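Transcriptional regulator (Rhodococcus sp., PDB 2O0Y) probably binds DNA and regulates transcription, as a member of the IclR family with a helix-turn-helix domain and a GAF-like C-terminal domain. Local coordinates at residues E112-I118 against V220-G226; S123-Q129 against L142-L148. All coordinates share one frame. Numbering follows the deposited sequence.

Interaction 1 of 2, residues E112-I118 against V220-G226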
ATOM      1  N   GLU B 112       7.495  -2.453  31.732  1.00 27.65           N
ATOM      2  CA  GLU B 112       6.701  -3.199  30.761  1.00 26.15           C
ATOM      3  C   GLU B 112       7.111  -2.914  29.318  1.00 26.65           C
ATOM      4  O   GLU B 112       7.672  -1.837  29.031  1.00 26.44           O
ATOM      5  CB  GLU B 112       5.209  -2.888  30.935  1.00 26.67           C
ATOM      6  CG  GLU B 112       4.660  -3.085  32.331  1.00 26.07           C
ATOM      7  CD  GLU B 112       4.804  -4.470  32.890  1.00 28.76           C
ATOM      8  OE1 GLU B 112       5.173  -5.387  32.141  1.00 28.47           O
ATOM      9  OE2 GLU B 112       4.464  -4.656  34.087  1.00 24.77           O
ATOM     10  N   THR B 113       6.848  -3.887  28.440  1.00 24.88           N
ATOM     11  CA  THR B 113       7.053  -3.734  27.007  1.00 26.75           C
ATOM     12  C   THR B 113       6.069  -2.700  26.492  1.00 27.27           C
ATOM     13  O   THR B 113       4.890  -2.754  26.858  1.00 28.27           O
ATOM     14  CB  THR B 113       6.846  -5.060  26.282  1.00 26.39           C
ATOM     15  OG1 THR B 113       7.936  -5.942  26.653  1.00 25.74           O
ATOM     16  CG2 THR B 113       6.863  -4.832  24.701  1.00 26.83           C
ATOM     17  N   VAL B 114       6.565  -1.761  25.670  1.00 26.88           N
ATOM     18  CA  VAL B 114       5.760  -0.700  25.099  1.00 25.33           C
ATOM     19  C   VAL B 114       5.593  -1.025  23.629  1.00 26.47           C
ATOM     20  O   VAL B 114       6.581  -1.110  22.919  1.00 27.02           O
ATOM     21  CB  VAL B 114       6.452   0.644  25.244  1.00 24.88           C
ATOM     22  CG1 VAL B 114       5.638   1.703  24.550  1.00 22.77           C
ATOM     23  CG2 VAL B 114       6.606   0.986  26.747  1.00 24.84           C
ATOM     24  N   ASN B 115       4.340  -1.173  23.167  1.00 27.04           N
ATOM     25  CA  ASN B 115       4.031  -1.518  21.751  1.00 29.00           C
ATOM     26  C   ASN B 115       3.327  -0.344  21.098  1.00 29.50           C
ATOM     27  O   ASN B 115       2.413   0.222  21.704  1.00 29.49           O
ATOM     28  CB  ASN B 115       3.052  -2.704  21.737  1.00 28.84           C
ATOM     29  CG  ASN B 115       3.722  -4.005  22.183  1.00 33.70           C
ATOM     30  OD1 ASN B 115       4.818  -4.325  21.733  1.00 36.89           O
ATOM     31  ND2 ASN B 115       3.102  -4.712  23.104  1.00 36.91           N
ATOM     32  N   LEU B 116       3.692   0.003  19.866  1.00 29.17           N
ATOM     33  CA  LEU B 116       2.947   1.030  19.145  1.00 28.67           C
ATOM     34  C   LEU B 116       2.168   0.260  18.108  1.00 27.92           C
ATOM     35  O   LEU B 116       2.770  -0.356  17.219  1.00 26.75           O
ATOM     36  CB  LEU B 116       3.860   2.045  18.441  1.00 29.00           C
ATOM     37  CG  LEU B 116       3.191   3.326  17.885  1.00 29.95           C
ATOM     38  CD1 LEU B 116       4.224   4.416  17.758  1.00 36.07           C
ATOM     39  CD2 LEU B 116       2.707   3.101  16.472  1.00 31.82           C
ATOM     40  N   TYR B 117       0.841   0.285  18.205  1.00 27.15           N
ATOM     41  CA  TYR B 117       0.021  -0.497  17.277  1.00 27.93           C
ATOM     42  C   TYR B 117      -0.707   0.388  16.319  1.00 27.88           C
ATOM     43  O   TYR B 117      -1.083   1.486  16.704  1.00 26.87           O
ATOM     44  CB  TYR B 117      -1.091  -1.138  18.070  1.00 28.41           C
ATOM     45  CG  TYR B 117      -0.823  -2.383  18.826  1.00 28.26           C
ATOM     46  CD1 TYR B 117      -0.938  -3.617  18.187  1.00 29.97           C
ATOM     47  CD2 TYR B 117      -0.534  -2.356  20.211  1.00 28.22           C
ATOM     48  CE1 TYR B 117      -0.743  -4.803  18.898  1.00 32.36           C
ATOM     49  CE2 TYR B 117      -0.368  -3.538  20.925  1.00 28.83           C
ATOM     50  CZ  TYR B 117      -0.496  -4.753  20.256  1.00 33.57           C
ATOM     51  OH  TYR B 117      -0.354  -5.958  20.894  1.00 35.74           O
ATOM     52  N   ILE B 118      -0.935  -0.094  15.084  1.00 27.69           N
ATOM     53  CA  ILE B 118      -1.914   0.510  14.201  1.00 27.07           C
ATOM     54  C   ILE B 118      -2.951  -0.529  13.772  1.00 28.36           C
ATOM     55  O   ILE B 118      -2.779  -1.730  14.026  1.00 28.52           O
ATOM     56  CB  ILE B 118      -1.181   1.082  12.934  1.00 28.00           C
ATOM     57  CG1 ILE B 118      -0.386  -0.037  12.250  1.00 27.46           C
ATOM     58  CG2 ILE B 118      -0.262   2.242  13.336  1.00 25.62           C
ATOM     59  CD1 ILE B 118       0.088   0.259  10.793  1.00 30.85           C
ATOM     60  N   VAL B 220      -4.725   7.495  15.304  1.00 27.24           N
ATOM     61  CA  VAL B 220      -3.972   6.839  14.231  1.00 25.80           C
ATOM     62  C   VAL B 220      -3.173   5.652  14.762  1.00 26.19           C
ATOM     63  O   VAL B 220      -2.698   4.838  14.008  1.00 26.08           O
ATOM     64  CB  VAL B 220      -3.009   7.804  13.516  1.00 26.14           C
ATOM     65  CG1 VAL B 220      -3.839   8.899  12.717  1.00 26.00           C
ATOM     66  CG2 VAL B 220      -2.009   8.438  14.478  1.00 26.43           C
ATOM     67  N   ALA B 221      -3.024   5.556  16.070  1.00 25.28           N
ATOM     68  CA  ALA B 221      -2.241   4.453  16.642  1.00 25.64           C
ATOM     69  C   ALA B 221      -2.613   4.346  18.096  1.00 26.46           C
ATOM     70  O   ALA B 221      -3.325   5.201  18.615  1.00 25.41           O
ATOM     71  CB  ALA B 221      -0.723   4.719  16.492  1.00 26.39           C
ATOM     72  N   ALA B 222      -2.148   3.289  18.757  1.00 26.77           N
ATOM     73  CA  ALA B 222      -2.469   3.077  20.172  1.00 27.10           C
ATOM     74  C   ALA B 222      -1.162   2.787  20.896  1.00 27.58           C
ATOM     75  O   ALA B 222      -0.459   1.823  20.569  1.00 29.68           O
ATOM     76  CB  ALA B 222      -3.414   1.932  20.294  1.00 25.68           C
ATOM     77  N   LEU B 223      -0.774   3.655  21.819  1.00 27.19           N
ATOM     78  CA  LEU B 223       0.429   3.436  22.582  1.00 26.52           C
ATOM     79  C   LEU B 223       0.079   2.473  23.729  1.00 27.37           C
ATOM     80  O   LEU B 223      -0.746   2.804  24.597  1.00 27.16           O
ATOM     81  CB  LEU B 223       0.932   4.750  23.154  1.00 26.34           C
ATOM     82  CG  LEU B 223       2.230   4.679  23.975  1.00 28.55           C
ATOM     83  CD1 LEU B 223       3.437   4.391  23.019  1.00 25.19           C
ATOM     84  CD2 LEU B 223       2.503   5.980  24.691  1.00 25.56           C
ATOM     85  N   THR B 224       0.726   1.307  23.775  1.00 27.55           N
ATOM     86  CA  THR B 224       0.225   0.254  24.615  1.00 27.66           C
ATOM     87  C   THR B 224       1.290  -0.410  25.522  1.00 29.19           C
ATOM     88  O   THR B 224       2.333  -0.808  25.035  1.00 28.15           O
ATOM     89  CB  THR B 224      -0.427  -0.804  23.724  1.00 27.60           C
ATOM     90  OG1 THR B 224      -1.424  -0.150  22.904  1.00 28.08           O
ATOM     91  CG2 THR B 224      -1.125  -1.891  24.551  1.00 26.32           C
ATOM     92  N   LEU B 225       0.958  -0.611  26.813  1.00 29.94           N
ATOM     93  CA  LEU B 225       1.761  -1.473  27.719  1.00 29.86           C
ATOM     94  C   LEU B 225       1.102  -2.835  27.785  1.00 30.28           C
ATOM     95  O   LEU B 225      -0.096  -2.904  27.904  1.00 30.52           O
ATOM     96  CB  LEU B 225       1.738  -0.898  29.137  1.00 30.45           C
ATOM     97  CG  LEU B 225       2.234   0.510  29.420  1.00 30.13           C
ATOM     98  CD1 LEU B 225       2.214   0.699  30.923  1.00 28.24           C
ATOM     99  CD2 LEU B 225       3.665   0.709  28.888  1.00 29.79           C
ATOM    100  N   GLY B 226       1.852  -3.928  27.670  1.00 30.41           N
ATOM    101  CA  GLY B 226       1.276  -5.254  27.926  1.00 30.29           C
ATOM    102  C   GLY B 226       2.249  -6.000  28.776  1.00 30.04           C
ATOM    103  O   GLY B 226       3.472  -5.851  28.606  1.00 31.41           O
TER
HETATM  104  O   HOH W   1       5.795  -6.508  29.611  1.00 21.60           O
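Four main-chain hydrogen bonds carry this antiparallel pairing. Asn-115 N reaches Thr-224 O at 2.8 Å and Thr-224 N returns to Asn-115 O at 2.9 Å; two residues on, Tyr-117 N meets Ala-222 O at 3.1 Å and Ala-222 N meets Tyr-117 O at 2.9 Å. At the other end the strands part: Gly-226 N lies 3.4 Å from Thr-113 O, a weak bond. A water takes over there, donating to Glu-112 OE1 (2.8 Å) and Gly-226 O (2.6 Å) and accepting from Thr-113 N (3.1 Å), while Glu-112 OE2 forms a salt bridge with Arg-231 and a hydrogen bond with Tyr-240. The two strands are central in the antiparallel sheet of the GAF-like C-terminal domain. Val-114, Leu-116, Leu-223 and Leu-225 share one face: Val-114 CG2 touches Leu-225 CD2 at 3.6 Å, Val-114 CG1 touches Leu-223 CD1 at 3.8 Å, and helix 237-254 covers both leucines. On the other, more polar face, the Tyr-117 ring edge, at CD2, lies 3.6 Å from Thr-224 OG1, which hydrogen-bonds Ser-209 on strand 205-213. Farther along, Leu-116 CD2 packs on Ala-221 CB at 3.8 Å, beside the classic beta bulge where Val-220 and Ala-221 both face Leu-212.

Interaction 2 of 2, residues S123-Q129 against L142-L148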
ATOM      1  N   SER B 123      -7.417  -5.881  11.778  1.00 29.33           N
ATOM      2  CA  SER B 123      -6.362  -6.420  12.612  1.00 29.44           C
ATOM      3  C   SER B 123      -5.594  -5.285  13.262  1.00 29.93           C
ATOM      4  O   SER B 123      -5.661  -4.137  12.792  1.00 29.70           O
ATOM      5  CB  SER B 123      -5.390  -7.203  11.734  1.00 30.41           C
ATOM      6  OG  SER B 123      -6.055  -8.263  11.071  1.00 31.58           O
ATOM      7  N   ARG B 124      -4.858  -5.607  14.333  1.00 30.37           N
ATOM      8  CA  ARG B 124      -3.899  -4.704  14.945  1.00 30.74           C
ATOM      9  C   ARG B 124      -2.515  -5.282  14.695  1.00 30.57           C
ATOM     10  O   ARG B 124      -2.344  -6.517  14.642  1.00 30.26           O
ATOM     11  CB  ARG B 124      -4.140  -4.559  16.441  1.00 32.17           C
ATOM     12  CG  ARG B 124      -3.786  -5.806  17.268  1.00 33.12           C
ATOM     13  CD  ARG B 124      -3.843  -5.521  18.805  1.00 36.14           C
ATOM     14  NE  ARG B 124      -4.563  -6.644  19.335  1.00 48.36           N
ATOM     15  CZ  ARG B 124      -4.059  -7.700  19.956  1.00 47.72           C
ATOM     16  NH1 ARG B 124      -2.783  -7.793  20.285  1.00 47.64           N
ATOM     17  NH2 ARG B 124      -4.894  -8.645  20.290  1.00 47.31           N
ATOM     18  N   VAL B 125      -1.552  -4.382  14.508  1.00 28.62           N
ATOM     19  CA  VAL B 125      -0.193  -4.726  14.117  1.00 27.94           C
ATOM     20  C   VAL B 125       0.718  -3.859  14.922  1.00 27.72           C
ATOM     21  O   VAL B 125       0.540  -2.638  14.982  1.00 27.16           O
ATOM     22  CB  VAL B 125       0.054  -4.419  12.626  1.00 27.10           C
ATOM     23  CG1 VAL B 125       1.412  -4.989  12.168  1.00 28.02           C
ATOM     24  CG2 VAL B 125      -1.058  -5.022  11.805  1.00 29.47           C
ATOM     25  N   VAL B 126       1.704  -4.483  15.548  1.00 28.07           N
ATOM     26  CA  VAL B 126       2.760  -3.730  16.243  1.00 26.59           C
ATOM     27  C   VAL B 126       3.747  -3.279  15.208  1.00 27.01           C
ATOM     28  O   VAL B 126       4.279  -4.082  14.408  1.00 26.18           O
ATOM     29  CB  VAL B 126       3.467  -4.585  17.351  1.00 28.08           C
ATOM     30  CG1 VAL B 126       4.571  -3.848  17.969  1.00 25.82           C
ATOM     31  CG2 VAL B 126       2.455  -4.976  18.429  1.00 29.51           C
ATOM     32  N   VAL B 127       3.936  -1.968  15.140  1.00 26.26           N
ATOM     33  CA  VAL B 127       4.842  -1.430  14.129  1.00 25.39           C
ATOM     34  C   VAL B 127       6.090  -0.790  14.723  1.00 25.67           C
ATOM     35  O   VAL B 127       7.035  -0.436  14.011  1.00 25.69           O
ATOM     36  CB  VAL B 127       4.104  -0.440  13.217  1.00 27.08           C
ATOM     37  CG1 VAL B 127       3.033  -1.214  12.351  1.00 24.31           C
ATOM     38  CG2 VAL B 127       3.529   0.760  14.024  1.00 25.26           C
ATOM     39  N   ALA B 128       6.077  -0.584  16.037  1.00 25.81           N
ATOM     40  CA  ALA B 128       7.309  -0.319  16.771  1.00 26.14           C
ATOM     41  C   ALA B 128       7.163  -0.783  18.206  1.00 25.82           C
ATOM     42  O   ALA B 128       6.041  -0.846  18.709  1.00 24.95           O
ATOM     43  CB  ALA B 128       7.660   1.222  16.744  1.00 27.81           C
ATOM     44  N   GLN B 129       8.289  -1.137  18.855  1.00 26.93           N
ATOM     45  CA  GLN B 129       8.231  -1.806  20.166  1.00 27.95           C
ATOM     46  C   GLN B 129       9.462  -1.505  20.999  1.00 28.88           C
ATOM     47  O   GLN B 129      10.563  -1.485  20.446  1.00 29.30           O
ATOM     48  CB  GLN B 129       8.183  -3.318  19.909  1.00 27.91           C
ATOM     49  CG  GLN B 129       8.019  -4.210  21.150  1.00 29.69           C
ATOM     50  CD  GLN B 129       7.824  -5.672  20.766  1.00 34.47           C
ATOM     51  OE1 GLN B 129       8.775  -6.327  20.334  1.00 31.76           O
ATOM     52  NE2 GLN B 129       6.564  -6.180  20.875  1.00 28.49           N
ATOM     53  N   LEU B 142       6.539  -8.090  15.866  1.00 32.50           N
ATOM     54  CA  LEU B 142       6.281  -6.930  15.018  1.00 33.20           C
ATOM     55  C   LEU B 142       5.713  -7.323  13.664  1.00 32.86           C
ATOM     56  O   LEU B 142       6.129  -8.334  13.088  1.00 32.77           O
ATOM     57  CB  LEU B 142       7.553  -6.085  14.823  1.00 33.65           C
ATOM     58  CG  LEU B 142       7.813  -5.201  16.050  1.00 34.49           C
ATOM     59  CD1 LEU B 142       8.799  -5.839  16.965  1.00 42.53           C
ATOM     60  CD2 LEU B 142       8.295  -3.861  15.607  1.00 33.84           C
ATOM     61  N   GLY B 143       4.745  -6.553  13.164  1.00 31.92           N
ATOM     62  CA  GLY B 143       4.247  -6.775  11.810  1.00 32.45           C
ATOM     63  C   GLY B 143       3.407  -8.026  11.617  1.00 32.39           C
ATOM     64  O   GLY B 143       3.113  -8.409  10.478  1.00 34.52           O
ATOM     65  N   VAL B 144       2.999  -8.667  12.704  1.00 32.44           N
ATOM     66  CA  VAL B 144       2.107  -9.839  12.615  1.00 31.21           C
ATOM     67  C   VAL B 144       0.683  -9.369  12.981  1.00 31.25           C
ATOM     68  O   VAL B 144       0.513  -8.779  14.036  1.00 31.15           O
ATOM     69  CB  VAL B 144       2.627 -10.968  13.558  1.00 31.02           C
ATOM     70  CG1 VAL B 144       1.570 -12.024  13.784  1.00 31.15           C
ATOM     71  CG2 VAL B 144       3.904 -11.594  12.995  1.00 29.49           C
ATOM     72  N   PRO B 145      -0.326  -9.577  12.094  1.00 31.20           N
ATOM     73  CA  PRO B 145      -1.669  -9.110  12.439  1.00 32.19           C
ATOM     74  C   PRO B 145      -2.311  -9.958  13.537  1.00 32.69           C
ATOM     75  O   PRO B 145      -2.285 -11.192  13.460  1.00 31.57           O
ATOM     76  CB  PRO B 145      -2.477  -9.273  11.131  1.00 31.83           C
ATOM     77  CG  PRO B 145      -1.734 -10.255  10.327  1.00 33.67           C
ATOM     78  CD  PRO B 145      -0.283 -10.201  10.754  1.00 32.37           C
ATOM     79  N   TYR B 146      -2.867  -9.281  14.535  1.00 32.75           N
ATOM     80  CA  TYR B 146      -3.635  -9.903  15.605  1.00 33.52           C
ATOM     81  C   TYR B 146      -5.036  -9.294  15.604  1.00 33.72           C
ATOM     82  O   TYR B 146      -5.271  -8.237  15.007  1.00 32.09           O
ATOM     83  CB  TYR B 146      -2.982  -9.708  16.985  1.00 34.15           C
ATOM     84  CG  TYR B 146      -1.775 -10.587  17.253  1.00 35.64           C
ATOM     85  CD1 TYR B 146      -1.903 -11.809  17.924  1.00 38.20           C
ATOM     86  CD2 TYR B 146      -0.524 -10.219  16.804  1.00 36.12           C
ATOM     87  CE1 TYR B 146      -0.795 -12.619  18.150  1.00 37.75           C
ATOM     88  CE2 TYR B 146       0.567 -11.019  17.002  1.00 36.41           C
ATOM     89  CZ  TYR B 146       0.436 -12.208  17.684  1.00 37.83           C
ATOM     90  OH  TYR B 146       1.549 -12.981  17.879  1.00 37.33           O
ATOM     91  N   PRO B 147      -5.992  -9.979  16.261  1.00 33.88           N
ATOM     92  CA  PRO B 147      -7.387  -9.543  16.176  1.00 33.43           C
ATOM     93  C   PRO B 147      -7.613  -8.203  16.860  1.00 32.77           C
ATOM     94  O   PRO B 147      -6.762  -7.757  17.646  1.00 31.71           O
ATOM     95  CB  PRO B 147      -8.152 -10.665  16.905  1.00 33.38           C
ATOM     96  CG  PRO B 147      -7.139 -11.300  17.797  1.00 34.77           C
ATOM     97  CD  PRO B 147      -5.839 -11.221  17.043  1.00 34.15           C
ATOM     98  N   LEU B 148      -8.734  -7.556  16.541  1.00 30.48           N
ATOM     99  CA  LEU B 148      -9.070  -6.275  17.203  1.00 30.33           C
ATOM    100  C   LEU B 148     -10.095  -6.496  18.325  1.00 29.60           C
ATOM    101  O   LEU B 148     -10.433  -5.556  19.025  1.00 29.77           O
ATOM    102  CB  LEU B 148      -9.686  -5.278  16.202  1.00 29.20           C
ATOM    103  CG  LEU B 148      -8.824  -4.536  15.178  1.00 28.99           C
ATOM    104  CD1 LEU B 148      -9.739  -3.751  14.247  1.00 25.82           C
ATOM    105  CD2 LEU B 148      -7.836  -3.625  15.906  1.00 28.58           C
TER
HETATM  106  O   HOH W   2       2.103  -7.345  15.581  1.00 26.06           O
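A short edge strand can be held by one regular pair and a few side-chain anchors, as here, where 146-147 borders the six-stranded antiparallel sheet of the GAF-like domain. Arg-124, with 96 Å² covered, is one anchor. Its backbone makes the hydrogen-bonded antiparallel pair with Tyr-146, Arg-124 N to Tyr-146 O at 2.7 Å and Tyr-146 N to Arg-124 O at 2.8 Å. The Arg-124 guanidinium lays one face against Tyr-146, CZ to CB being 3.7 Å, and Arg-124 NE gives a weak hydrogen bond to Pro-147 O at 3.0 Å; NH1 bonds to Tyr-117 on the adjoining strand. At the same end of the contact Ser-123, with 64 Å² covered, brings CB to 3.6 Å from Pro-145 CB. At the far end Leu-142, with 93 Å² covered, sets CG 4.0 Å from Val-126 CG1, and its CD2 reaches the backbone at Val-127 and Ala-128, the bulge residues that both face Leu-116. Between these anchors the register takes in two extra residues, Gly-143 and Val-144, with Gly-143 N still tied to Val-126 O at 2.8 Å. A water bridges the gap, accepting from Val-126 N at 2.9 Å and donating to Val-144 O at 2.6 Å.

Followed from the N terminus, the chain leaves helix 97-110, runs out along strand 113-120 and turns straight back along 123-130. Interaction 2 closes first, when 142-148 returns to border the second strand after a short, largely irregular excursion. Helices and the remaining strands of the sheet follow before 220-226 comes back beside 112-118 and closes interaction 1, so the local closure sits within the much longer one. The hairpin joins the two: Leu-116 N meets Ala-128 O at 2.8 Å, and Tyr-117 CE1 packs on Val-126 CG2 at 3.2 Å. A local unit, the hairpin with its edge strand 146-147, is thus joined to the distant strand 219-228 in one sheet.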